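Local coordinates for protein intracellular protease/amidase (Salmonella enterica subsp. enterica serovar Typhimurium, PDB 4K2H) that is of uncertain function but belongs to the DJ-1/PfpI family, possibly acting as a protease or amidase, and binds zinc between the two subunits of its dimer, at residues P13-E17 against A18-V22; A55-T58 against L59-Q63; P86-I89 against A90-R94; V144-G148 against N149-G153; R169-D173 against D174-R178. The protein carries 1 engineered substitution. All coordinates share one frame; numbering follows the deposited sequence.

Contact 1. Residues P13-E17 against A18-V22; sequences PGFEE and AEAIV. With ZN (zinc ion), chain O.
E16 is the N-cap of helix 17-29, at the end of the loop leaving strand 6-11 of the DJ-1/PfpI fold, and its carboxylate bends over onto A18 in the first turn. The close-packed part of the contact is polar. OE2 of E16 accepts from the backbone N of A18 at 2.8 Å, met nearly along its C-O axis but with a bent N-H (136°). A glutamate suits this place because its chain is long enough to turn back at chi2 (-40°), using one oxygen for the cap and the other for zinc; cap and metal together fix the rotation of the carboxylate. E17 opens the helix and gives OE2 to the same ion, while S47 holds its OE1. H49 of the same chain and D25 of the second subunit complete the site. E19 crosses E16 at about a right angle, its carboxylate lying against the aliphatic CB and CG of E16 (CD to CB 3.5 Å), and the two acid groups themselves do not touch; G74 N donates to E19 OE1. The looser part is apolar, and no side of the contact faces solvent: the F15 ring merely leans on A20, CD1 lying 4.2 Å from CB, where the small methyl lets the ring come up to the helix; the ring also touches M53. Zinc lies 2.0 Å from OE1 of E16 and 1.8 Å from OE2 of E17.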
loop_
_atom_site.group_PDB
_atom_site.type_symbol
_atom_site.label_atom_id
_atom_site.label_comp_id
_atom_site.label_asym_id
_atom_site.label_seq_id
_atom_site.Cartn_x
_atom_site.Cartn_y
_atom_site.Cartn_z
ATOM N N PRO A 13 15.034 3.085 6.984
ATOM C CA PRO A 13 15.158 1.666 6.594
ATOM C C PRO A 13 14.224 0.822 7.421
ATOM O O PRO A 13 14.146 1.013 8.639
ATOM C CB PRO A 13 16.666 1.350 6.847
ATOM C CG PRO A 13 17.333 2.673 6.631
ATOM C CD PRO A 13 16.358 3.685 7.222
ATOM N N GLY A 14 13.483 -0.074 6.769
ATOM C CA GLY A 14 12.475 -0.853 7.476
ATOM C C GLY A 14 11.088 -0.237 7.647
ATOM O O GLY A 14 10.261 -0.778 8.314
ATOM N N PHE A 15 10.831 0.880 7.007
ATOM C CA PHE A 15 9.516 1.528 7.050
ATOM C C PHE A 15 8.471 0.560 6.550
ATOM O O PHE A 15 8.743 -0.204 5.648
ATOM C CB PHE A 15 9.511 2.807 6.195
ATOM C CG PHE A 15 9.572 2.585 4.684
ATOM C CD1 PHE A 15 8.420 2.618 3.915
ATOM C CD2 PHE A 15 10.782 2.375 4.030
ATOM C CE1 PHE A 15 8.444 2.460 2.547
ATOM C CE2 PHE A 15 10.829 2.188 2.657
ATOM C CZ PHE A 15 9.657 2.267 1.907
ATOM N N GLU A 16 7.265 0.611 7.142
ATOM C CA GLU A 16 6.189 -0.241 6.754
ATOM C C GLU A 16 5.639 0.320 5.458
ATOM O O GLU A 16 5.029 1.384 5.452
ATOM C CB GLU A 16 5.102 -0.295 7.838
ATOM C CG GLU A 16 4.513 -1.673 8.056
ATOM C CD GLU A 16 4.296 -2.419 6.748
ATOM O OE1 GLU A 16 4.857 -3.539 6.604
ATOM O OE2 GLU A 16 3.604 -1.864 5.851
ATOM N N GLU A 17 5.862 -0.404 4.354
ATOM C CA GLU A 17 5.534 0.111 3.040
ATOM C C GLU A 17 4.055 0.243 2.784
ATOM O O GLU A 17 3.627 1.157 2.098
ATOM C CB GLU A 17 6.204 -0.690 1.938
ATOM C CG GLU A 17 5.719 -2.121 1.693
ATOM C CD GLU A 17 5.890 -3.056 2.861
ATOM O OE1 GLU A 17 6.999 -3.101 3.411
ATOM O OE2 GLU A 17 4.878 -3.730 3.233
ATOM N N ALA A 18 3.270 -0.677 3.316
ATOM C CA ALA A 18 1.840 -0.644 3.058
ATOM C C ALA A 18 1.219 0.614 3.705
ATOM O O ALA A 18 0.421 1.318 3.075
ATOM C CB ALA A 18 1.194 -1.928 3.548
ATOM N N GLU A 19 1.678 0.941 4.910
ATOM C CA GLU A 19 1.170 2.107 5.642
ATOM C C GLU A 19 1.484 3.389 4.899
ATOM O O GLU A 19 0.596 4.209 4.674
ATOM C CB GLU A 19 1.792 2.188 7.037
ATOM C CG GLU A 19 1.393 1.070 7.964
ATOM C CD GLU A 19 2.225 1.048 9.237
ATOM O OE1 GLU A 19 3.004 1.989 9.502
ATOM O OE2 GLU A 19 2.138 0.053 9.957
ATOM N N ALA A 20 2.767 3.550 4.558
ATOM C CA ALA A 20 3.255 4.662 3.799
ATOM C C ALA A 20 2.672 4.760 2.399
ATOM O O ALA A 20 2.301 5.850 1.945
ATOM C CB ALA A 20 4.777 4.594 3.696
ATOM N N ILE A 21 2.638 3.651 1.674
ATOM C CA ILE A 21 2.181 3.732 0.282
ATOM C C ILE A 21 0.680 4.014 0.145
ATOM O O ILE A 21 0.305 4.772 -0.750
ATOM C CB ILE A 21 2.568 2.494 -0.558
ATOM C CG1 ILE A 21 4.074 2.444 -0.858
ATOM C CG2 ILE A 21 1.799 2.463 -1.861
ATOM C CD1 ILE A 21 4.879 3.660 -0.425
ATOM N N VAL A 22 -0.167 3.425 1.001
ATOM C CA VAL A 22 -1.611 3.713 0.914
ATOM C C VAL A 22 -1.820 5.200 1.219
ATOM O O VAL A 22 -2.547 5.875 0.494
ATOM C CB VAL A 22 -2.485 2.800 1.795
ATOM C CG1 VAL A 22 -3.961 3.206 1.747
ATOM C CG2 VAL A 22 -2.392 1.358 1.341
HETATM ZN ZN ZN O . 4.602 -4.402 4.859
#

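Contact 2. Residues A55-T58 against L59-Q63; sequences ADST and LSERQ
At T58 the extended chain of strand 57-58 bends into the 3-10 turn that starts at L59, and the carbonyl O of T58 accepts from E61 N three residues on, at 3.1 Å. The donor stands well above the carbonyl plane, 63° out of it, as the tight turn requires. A second bond of the same spacing runs from R62 N to L59 O. Two hydroxyls meet beside the turn: OG1 of T58 and OG of S60 share a hydrogen bond of 2.7 Å. Each hydroxyl sits between its own backbone N and carbonyl carbon (chi1 61° for T58), which swings both toward the same spot; short beta-hydroxy residues suit a place where the side chains must meet beside the main chain. E61 lays its CG 3.5 Å from OG1 of T58. R62 bends at chi2 so that its guanidinium comes back to S57, whose OG rests over one face of it, 3.5 Å above the plane and displaced toward the rim. In that plane NH2 of R62 donates to E61 O at 2.9 Å, while NH1 forms a salt bridge with E35. Strand 57-58 is one of the two edge strands of the parallel sheet within this chain, beside 33-38, and L59, whose side chain points away from 55-58, packs between L37 of that neighbour and V88 and F91 of helix 86-97.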
loop_
_atom_site.group_PDB
_atom_site.type_symbol
_atom_site.label_atom_id
_atom_site.label_comp_id
_atom_site.label_asym_id
_atom_site.label_seq_id
_atom_site.Cartn_x
_atom_site.Cartn_y
_atom_site.Cartn_z
ATOM N N ALA A 55 13.117 7.378 -2.566
ATOM C CA ALA A 55 12.518 8.629 -2.059
ATOM C C ALA A 55 12.672 9.826 -2.990
ATOM O O ALA A 55 13.650 9.955 -3.736
ATOM C CB ALA A 55 13.050 8.976 -0.662
ATOM N N ASP A 56 11.712 10.725 -2.935
ATOM C CA ASP A 56 11.809 11.973 -3.713
ATOM C C ASP A 56 13.040 12.798 -3.309
ATOM O O ASP A 56 13.732 13.382 -4.156
ATOM C CB ASP A 56 10.536 12.807 -3.578
ATOM C CG ASP A 56 9.316 12.114 -4.154
ATOM O OD1 ASP A 56 9.452 11.515 -5.219
ATOM O OD2 ASP A 56 8.219 12.131 -3.546
ATOM N N SER A 57 13.349 12.821 -2.021
ATOM C CA SER A 57 14.470 13.626 -1.567
ATOM C C SER A 57 14.905 13.123 -0.210
ATOM O O SER A 57 14.549 12.016 0.182
ATOM C CB SER A 57 14.045 15.109 -1.559
ATOM O OG SER A 57 14.987 15.945 -0.929
ATOM N N THR A 58 15.657 13.941 0.523
ATOM C CA THR A 58 16.170 13.550 1.817
ATOM C C THR A 58 15.909 14.647 2.790
ATOM O O THR A 58 15.674 15.790 2.408
ATOM C CB THR A 58 17.695 13.283 1.787
ATOM O OG1 THR A 58 18.393 14.470 1.398
ATOM C CG2 THR A 58 18.040 12.196 0.815
ATOM N N LEU A 59 15.957 14.286 4.064
ATOM C CA LEU A 59 15.734 15.217 5.140
ATOM C C LEU A 59 16.782 16.298 5.104
ATOM O O LEU A 59 16.481 17.487 5.360
ATOM C CB LEU A 59 15.820 14.466 6.468
ATOM C CG LEU A 59 14.737 14.618 7.499
ATOM C CD1 LEU A 59 13.360 14.572 6.871
ATOM C CD2 LEU A 59 14.911 13.493 8.509
ATOM N N SER A 60 18.004 15.897 4.753
ATOM C CA SER A 60 19.134 16.830 4.672
ATOM C C SER A 60 18.925 17.968 3.676
ATOM O O SER A 60 19.495 19.028 3.851
ATOM C CB SER A 60 20.422 16.084 4.344
ATOM O OG SER A 60 20.324 15.473 3.065
ATOM N N GLU A 61 18.097 17.760 2.652
ATOM C CA GLU A 61 17.728 18.817 1.695
ATOM C C GLU A 61 16.484 19.618 2.088
ATOM O O GLU A 61 16.028 20.465 1.328
ATOM C CB GLU A 61 17.460 18.191 0.323
ATOM C CG GLU A 61 18.686 17.558 -0.312
ATOM C CD GLU A 61 19.817 18.565 -0.418
ATOM O OE1 GLU A 61 19.587 19.644 -1.010
ATOM O OE2 GLU A 61 20.916 18.300 0.119
ATOM N N ARG A 62 15.911 19.359 3.255
ATOM C CA ARG A 62 14.649 19.992 3.605
ATOM C C ARG A 62 14.658 20.609 4.982
ATOM O O ARG A 62 13.611 20.710 5.635
ATOM C CB ARG A 62 13.536 18.955 3.509
ATOM C CG ARG A 62 13.308 18.458 2.089
ATOM C CD ARG A 62 12.635 19.544 1.266
ATOM N NE ARG A 62 12.323 19.103 -0.093
ATOM C CZ ARG A 62 13.185 19.135 -1.105
ATOM N NH1 ARG A 62 12.814 18.731 -2.301
ATOM N NH2 ARG A 62 14.416 19.569 -0.933
ATOM N N GLN A 63 15.817 21.056 5.434
ATOM C CA GLN A 63 15.912 21.459 6.833
ATOM C C GLN A 63 15.159 22.740 7.169
ATOM O O GLN A 63 14.733 22.907 8.321
ATOM C CB GLN A 63 17.359 21.565 7.310
ATOM C CG GLN A 63 17.454 21.390 8.824
ATOM C CD GLN A 63 18.717 21.970 9.411
ATOM O OE1 GLN A 63 18.946 23.194 9.377
ATOM N NE2 GLN A 63 19.541 21.102 9.969
#

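Contact 3. Residues P86-I89 against A90-R94; sequences PAVI and AFVAR
Helix 86-97 lies in the connection between strands 69-72 and 101-104, and its first turns are built from P86-I89 hydrogen-bonded to A90-A93. Four regular bonds join residues four apart: A90 N reaches P86 O at 2.9 Å, and F91, V92 and A93 repeat the step onto A87, V88 and I89. Proline suits the start of the helix, where an N without a hydrogen costs no helix bond; A87 N, likewise in the first turn, donates to the side chain of N85. Among these bonds the one from V92 N to V88 O is nearly straight at 175°. The two valines also meet through their side chains, CG1 of V88 lying 4.3 Å from CG2 of V92, one turn apart along the buried flank. CG2 of V92, beside its own backbone N, rests 3.4 Å from V88 O as well, so the branch lies close against the helix wall. F91 behaves differently. Its CB lies 3.3 Å from A87 O, but with CG anti to the backbone nitrogen (chi1 -172°) the ring swings off the helix toward A8, L10 and V70 of the sheet, and this large flat group packs between the helix and those strands. A87, A90 and A93 are small exposed residues, and the methyl of A93 lies 3.3 Å from I89 O. A helix with one apolar flank laid on a parallel sheet, joining two adjacent strands, is the beta-alpha-beta crossover of the layered alpha/beta fold of the DJ-1/PfpI family.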
loop_
_atom_site.group_PDB
_atom_site.type_symbol
_atom_site.label_atom_id
_atom_site.label_comp_id
_atom_site.label_asym_id
_atom_site.label_seq_id
_atom_site.Cartn_x
_atom_site.Cartn_y
_atom_site.Cartn_z
ATOM N N PRO A 86 18.719 12.060 14.871
ATOM C CA PRO A 86 18.463 13.390 15.404
ATOM C C PRO A 86 17.894 14.362 14.385
ATOM O O PRO A 86 17.208 15.283 14.745
ATOM C CB PRO A 86 19.848 13.833 15.884
ATOM C CG PRO A 86 20.786 13.114 14.984
ATOM C CD PRO A 86 20.164 11.752 14.869
ATOM N N ALA A 87 18.176 14.142 13.103
ATOM C CA ALA A 87 17.594 14.956 12.068
ATOM C C ALA A 87 16.093 14.741 11.990
ATOM O O ALA A 87 15.354 15.679 11.726
ATOM C CB ALA A 87 18.236 14.677 10.733
ATOM N N VAL A 88 15.644 13.521 12.253
ATOM C CA VAL A 88 14.208 13.240 12.345
ATOM C C VAL A 88 13.577 13.976 13.539
ATOM O O VAL A 88 12.549 14.632 13.410
ATOM C CB VAL A 88 13.917 11.733 12.463
ATOM C CG1 VAL A 88 12.426 11.500 12.739
ATOM C CG2 VAL A 88 14.351 11.009 11.194
ATOM N N ILE A 89 14.214 13.871 14.700
ATOM C CA ILE A 89 13.689 14.506 15.898
ATOM C C ILE A 89 13.600 16.026 15.649
ATOM O O ILE A 89 12.562 16.624 15.917
ATOM C CB ILE A 89 14.545 14.205 17.132
ATOM C CG1 ILE A 89 14.705 12.678 17.370
ATOM C CG2 ILE A 89 14.003 14.933 18.345
ATOM C CD1 ILE A 89 13.522 11.778 17.070
ATOM N N ALA A 90 14.650 16.633 15.089
ATOM C CA ALA A 90 14.612 18.081 14.799
ATOM C C ALA A 90 13.528 18.474 13.809
ATOM O O ALA A 90 12.923 19.545 13.953
ATOM C CB ALA A 90 15.954 18.597 14.285
ATOM N N PHE A 91 13.343 17.655 12.771
ATOM C CA PHE A 91 12.358 17.937 11.731
ATOM C C PHE A 91 10.948 17.879 12.298
ATOM O O PHE A 91 10.126 18.765 12.057
ATOM C CB PHE A 91 12.498 16.896 10.630
ATOM C CG PHE A 91 11.678 17.154 9.399
ATOM C CD1 PHE A 91 12.161 17.969 8.380
ATOM C CD2 PHE A 91 10.480 16.502 9.204
ATOM C CE1 PHE A 91 11.460 18.145 7.189
ATOM C CE2 PHE A 91 9.746 16.698 8.031
ATOM C CZ PHE A 91 10.254 17.510 7.012
ATOM N N VAL A 92 10.672 16.829 13.046
ATOM C CA VAL A 92 9.383 16.695 13.717
ATOM C C VAL A 92 9.163 17.792 14.769
ATOM O O VAL A 92 8.045 18.303 14.913
ATOM C CB VAL A 92 9.272 15.318 14.370
ATOM C CG1 VAL A 92 8.078 15.224 15.292
ATOM C CG2 VAL A 92 9.208 14.245 13.284
ATOM N N ALA A 93 10.197 18.152 15.525
ATOM C CA ALA A 93 9.980 19.081 16.635
ATOM C C ALA A 93 9.614 20.448 16.072
ATOM O O ALA A 93 8.674 21.091 16.539
ATOM C CB ALA A 93 11.197 19.166 17.540
ATOM N N ARG A 94 10.331 20.843 15.023
ATOM C CA ARG A 94 10.121 22.113 14.385
ATOM C C ARG A 94 8.709 22.228 13.805
ATOM O O ARG A 94 8.034 23.244 13.984
ATOM C CB ARG A 94 11.181 22.295 13.301
ATOM C CG ARG A 94 11.071 23.578 12.498
ATOM C CD ARG A 94 12.311 23.785 11.635
ATOM N NE ARG A 94 12.574 22.668 10.725
ATOM C CZ ARG A 94 12.006 22.500 9.536
ATOM N NH1 ARG A 94 12.345 21.447 8.783
ATOM N NH2 ARG A 94 11.113 23.364 9.073
#

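Contact 4. Residues V144-G148 against N149-G153; sequences VVEDG and NLISG
V144-D147 and L150-G153 run antiparallel at 169°, with a closest approach of 4.8 Å, and two pairs bond through the backbone: V145 with S152, and D147 with L150. S152 N to V145 O spans 2.9 Å, whereas L150 N reaches D147 O at 3.2 Å from well above the carbonyl plane, because the chain is turning there. On one face CG1 of V144 touches CG2 of I151 at 4.2 Å, a diagonal meeting of two branched side chains suited to strands. E146 lies on the same face, passing I151 with its carboxylate bound to R169 of helix 159-171. This is a tight beta hairpin, closed by a type II' turn from D147 to L150. G148 occupies the turn position with positive phi (64°), readily adopted by glycine, and N149 follows it, its ND2 donating to K100 O and to D96. The other face carries V145, D147, L150 and S152. OG of S152, placed between its own N and carbonyl carbon (chi1 53°), comes 3.5 Å from CB of V145. A water lies between the strands, hydrogen-bonded to that OG at 2.6 Å and possibly also to V145 O, 3.1 Å away. Backbone amides beyond the hairpin meet this face too, V125 N bonding to the hydroxyl of S152 and R123 N to OD2 of D147.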
loop_
_atom_site.group_PDB
_atom_site.type_symbol
_atom_site.label_atom_id
_atom_site.label_comp_id
_atom_site.label_asym_id
_atom_site.label_seq_id
_atom_site.Cartn_x
_atom_site.Cartn_y
_atom_site.Cartn_z
ATOM N N VAL A 144 -8.393 5.960 14.425
ATOM C CA VAL A 144 -7.741 7.207 14.199
ATOM C C VAL A 144 -8.083 8.128 15.370
ATOM O O VAL A 144 -9.241 8.279 15.733
ATOM C CB VAL A 144 -8.212 7.841 12.877
ATOM C CG1 VAL A 144 -7.536 9.184 12.647
ATOM C CG2 VAL A 144 -7.900 6.925 11.705
ATOM N N VAL A 145 -7.064 8.744 15.951
ATOM C CA VAL A 145 -7.210 9.683 17.055
ATOM C C VAL A 145 -6.705 11.018 16.587
ATOM O O VAL A 145 -5.634 11.073 15.949
ATOM C CB VAL A 145 -6.364 9.231 18.240
ATOM C CG1 VAL A 145 -6.377 10.270 19.362
ATOM C CG2 VAL A 145 -6.870 7.889 18.725
ATOM N N GLU A 146 -7.455 12.082 16.871
ATOM C CA GLU A 146 -7.010 13.450 16.593
ATOM C C GLU A 146 -6.973 14.289 17.845
ATOM O O GLU A 146 -7.955 14.332 18.610
ATOM C CB GLU A 146 -7.963 14.152 15.658
ATOM C CG GLU A 146 -8.110 13.493 14.325
ATOM C CD GLU A 146 -9.104 14.239 13.467
ATOM O OE1 GLU A 146 -8.849 15.428 13.157
ATOM O OE2 GLU A 146 -10.130 13.626 13.114
ATOM N N ASP A 147 -5.865 14.988 18.049
ATOM C CA ASP A 147 -5.752 15.880 19.188
ATOM C C ASP A 147 -4.847 17.014 18.809
ATOM O O ASP A 147 -3.636 16.833 18.784
ATOM C CB ASP A 147 -5.207 15.131 20.408
ATOM C CG ASP A 147 -5.129 16.011 21.661
ATOM O OD1 ASP A 147 -5.373 17.226 21.577
ATOM O OD2 ASP A 147 -4.783 15.477 22.721
ATOM N N GLY A 148 -5.445 18.173 18.508
ATOM C CA GLY A 148 -4.706 19.325 18.010
ATOM C C GLY A 148 -4.083 18.999 16.666
ATOM O O GLY A 148 -4.773 18.563 15.759
ATOM N N ASN A 149 -2.777 19.184 16.539
ATOM C CA ASN A 149 -2.087 18.920 15.281
ATOM C C ASN A 149 -1.479 17.475 15.204
ATOM O O ASN A 149 -0.679 17.169 14.325
ATOM C CB ASN A 149 -1.020 19.990 15.049
ATOM C CG ASN A 149 0.061 19.988 16.135
ATOM O OD1 ASN A 149 -0.252 19.845 17.327
ATOM N ND2 ASN A 149 1.339 20.129 15.730
ATOM N N LEU A 150 -1.887 16.610 16.132
ATOM C CA LEU A 150 -1.434 15.223 16.166
ATOM C C LEU A 150 -2.565 14.341 15.690
ATOM O O LEU A 150 -3.648 14.317 16.320
ATOM C CB LEU A 150 -1.048 14.852 17.593
ATOM C CG LEU A 150 -0.446 13.457 17.756
ATOM C CD1 LEU A 150 0.894 13.270 17.025
ATOM C CD2 LEU A 150 -0.299 13.227 19.244
ATOM N N ILE A 151 -2.351 13.694 14.549
ATOM C CA ILE A 151 -3.294 12.751 13.965
ATOM C C ILE A 151 -2.593 11.387 13.895
ATOM O O ILE A 151 -1.633 11.206 13.131
ATOM C CB ILE A 151 -3.718 13.200 12.540
ATOM C CG1 ILE A 151 -4.345 14.592 12.592
ATOM C CG2 ILE A 151 -4.686 12.208 11.899
ATOM C CD1 ILE A 151 -5.020 15.036 11.310
ATOM N N SER A 152 -3.058 10.438 14.694
ATOM C CA SER A 152 -2.433 9.117 14.767
ATOM C C SER A 152 -3.347 8.050 14.221
ATOM O O SER A 152 -4.561 8.197 14.209
ATOM C CB SER A 152 -2.009 8.795 16.210
ATOM O OG SER A 152 -3.091 8.954 17.123
ATOM N N GLY A 153 -2.746 6.965 13.758
ATOM C CA GLY A 153 -3.441 5.878 13.078
ATOM C C GLY A 153 -3.041 4.628 13.816
ATOM O O GLY A 153 -1.906 4.499 14.215
HETATM O O HOH W 1 -3.219 11.445 17.881
#

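Contact 5. Residues R169-D173 against D174-R178; sequences RLLGD and DAPVR
OD1 of D173 receives the backbone N-H of A175 at 3.2 Å, a nearly straight bond (169°) that makes D173 the N-cap of helix 174-183. The donor comes from above the carboxylate plane, 69° out of it. Aspartate suits the cap because its short chain, with CG anti to the backbone N (chi1 -171°), brings the carboxylate back over the first turn, where its charge would probably be favoured by the helix end. The other oxygen turns to P176: OD2 lies 3.5 Å from its CD, and the two side chains cross at about a right angle. CD of P176 also sits 3.4 Å from D173 O. A proline fits here, in a first turn where its nitrogen needs no acceptor. On the apolar side CD1 of L171 reaches CB of P176 and CG2 of V177, each at 4.3 Å, a light bridge from the end of one helix to the start of the next. After L171, G172 leaves the helix with a positive phi, which suits glycine. The link joins helix 159-171 to helix 174-183; V177 tucks back against L164 and A168 of the former, and the C-terminal W188 lies beside V177 and D174.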
loop_
_atom_site.group_PDB
_atom_site.type_symbol
_atom_site.label_atom_id
_atom_site.label_comp_id
_atom_site.label_asym_id
_atom_site.label_seq_id
_atom_site.Cartn_x
_atom_site.Cartn_y
_atom_site.Cartn_z
ATOM N N ARG A 169 -8.627 16.867 6.777
ATOM C CA ARG A 169 -8.053 17.930 7.581
ATOM C C ARG A 169 -7.173 18.905 6.753
ATOM O O ARG A 169 -7.292 20.132 6.889
ATOM C CB ARG A 169 -7.252 17.310 8.692
ATOM C CG ARG A 169 -6.621 18.325 9.604
ATOM C CD ARG A 169 -7.608 18.961 10.568
ATOM N NE ARG A 169 -6.787 19.379 11.695
ATOM C CZ ARG A 169 -6.565 18.658 12.789
ATOM N NH1 ARG A 169 -5.753 19.137 13.715
ATOM N NH2 ARG A 169 -7.174 17.490 12.982
ATOM N N LEU A 170 -6.301 18.373 5.903
ATOM C CA LEU A 170 -5.497 19.221 5.003
ATOM C C LEU A 170 -6.336 20.055 4.029
ATOM O O LEU A 170 -5.983 21.202 3.727
ATOM C CB LEU A 170 -4.511 18.395 4.187
ATOM C CG LEU A 170 -3.313 17.810 4.945
ATOM C CD1 LEU A 170 -2.673 16.717 4.121
ATOM C CD2 LEU A 170 -2.294 18.882 5.295
ATOM N N LEU A 171 -7.421 19.467 3.527
ATOM C CA LEU A 171 -8.260 20.143 2.539
ATOM C C LEU A 171 -9.306 21.056 3.187
ATOM O O LEU A 171 -9.846 21.914 2.522
ATOM C CB LEU A 171 -8.953 19.134 1.620
ATOM C CG LEU A 171 -8.055 18.354 0.649
ATOM C CD1 LEU A 171 -8.893 17.504 -0.289
ATOM C CD2 LEU A 171 -7.176 19.292 -0.172
ATOM N N GLY A 172 -9.594 20.839 4.471
ATOM C CA GLY A 172 -10.626 21.583 5.200
ATOM C C GLY A 172 -12.008 21.356 4.620
ATOM O O GLY A 172 -12.819 22.260 4.610
ATOM N N ASP A 173 -12.273 20.136 4.154
ATOM C CA ASP A 173 -13.468 19.825 3.390
ATOM C C ASP A 173 -13.526 18.321 3.117
ATOM O O ASP A 173 -12.660 17.776 2.418
ATOM C CB ASP A 173 -13.460 20.586 2.050
ATOM C CG ASP A 173 -14.784 20.477 1.291
ATOM O OD1 ASP A 173 -15.773 19.947 1.854
ATOM O OD2 ASP A 173 -14.831 20.928 0.121
ATOM N N ASP A 174 -14.552 17.668 3.658
ATOM C CA ASP A 174 -14.776 16.244 3.454
ATOM C C ASP A 174 -15.194 15.849 2.037
ATOM O O ASP A 174 -14.927 14.722 1.611
ATOM C CB ASP A 174 -15.831 15.742 4.438
ATOM C CG ASP A 174 -15.374 15.847 5.871
ATOM O OD1 ASP A 174 -14.159 16.053 6.088
ATOM O OD2 ASP A 174 -16.221 15.736 6.787
ATOM N N ALA A 175 -15.841 16.745 1.304
ATOM C CA ALA A 175 -16.529 16.351 0.058
ATOM C C ALA A 175 -15.603 15.735 -0.992
ATOM O O ALA A 175 -15.897 14.661 -1.537
ATOM C CB ALA A 175 -17.306 17.533 -0.534
ATOM N N PRO A 176 -14.476 16.398 -1.285
ATOM C CA PRO A 176 -13.593 15.789 -2.270
ATOM C C PRO A 176 -12.998 14.471 -1.751
ATOM O O PRO A 176 -12.772 13.550 -2.535
ATOM C CB PRO A 176 -12.502 16.845 -2.491
ATOM C CG PRO A 176 -12.985 18.076 -1.799
ATOM C CD PRO A 176 -13.906 17.621 -0.715
ATOM N N VAL A 177 -12.804 14.388 -0.436
ATOM C CA VAL A 177 -12.313 13.175 0.209
ATOM C C VAL A 177 -13.294 12.021 0.067
ATOM O O VAL A 177 -12.945 10.983 -0.484
ATOM C CB VAL A 177 -12.043 13.385 1.704
ATOM C CG1 VAL A 177 -11.555 12.097 2.324
ATOM C CG2 VAL A 177 -11.040 14.496 1.900
ATOM N N ARG A 178 -14.504 12.203 0.587
ATOM C CA ARG A 178 -15.586 11.227 0.438
ATOM C C ARG A 178 -15.779 10.795 -1.012
ATOM O O ARG A 178 -16.067 9.644 -1.284
ATOM C CB ARG A 178 -16.888 11.794 0.977
ATOM C CG ARG A 178 -18.065 10.855 0.801
ATOM C CD ARG A 178 -19.141 11.071 1.852
ATOM N NE ARG A 178 -18.668 10.688 3.186
ATOM C CZ ARG A 178 -18.423 11.532 4.193
ATOM N NH1 ARG A 178 -17.994 11.053 5.359
ATOM N NH2 ARG A 178 -18.600 12.847 4.058
#

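Only contact 1 holds zinc ligands; contacts 2, 3 and 4 lie away from the annotated sites. The centre of contact 1 is about 17 Å from that of contact 2 and about 19 Å from that of contact 4, with contact 4 on the opposite side of the chain's centre. Contacts 2 and 3 touch each other: CD2 of L59 meets CG2 of V88 at 3.7 Å, where the edge-strand turn rests on helix 86-97. Contacts 4 and 5 are joined by a salt bridge of 2.7 Å from R169 NH2 to E146 OE1, tying the hairpin to the end of helix 159-171. Contact 5 is farther from contact 1, about 23 Å between centres, and the side chain of V177 is about 11 Å from that of D25 of the same chain.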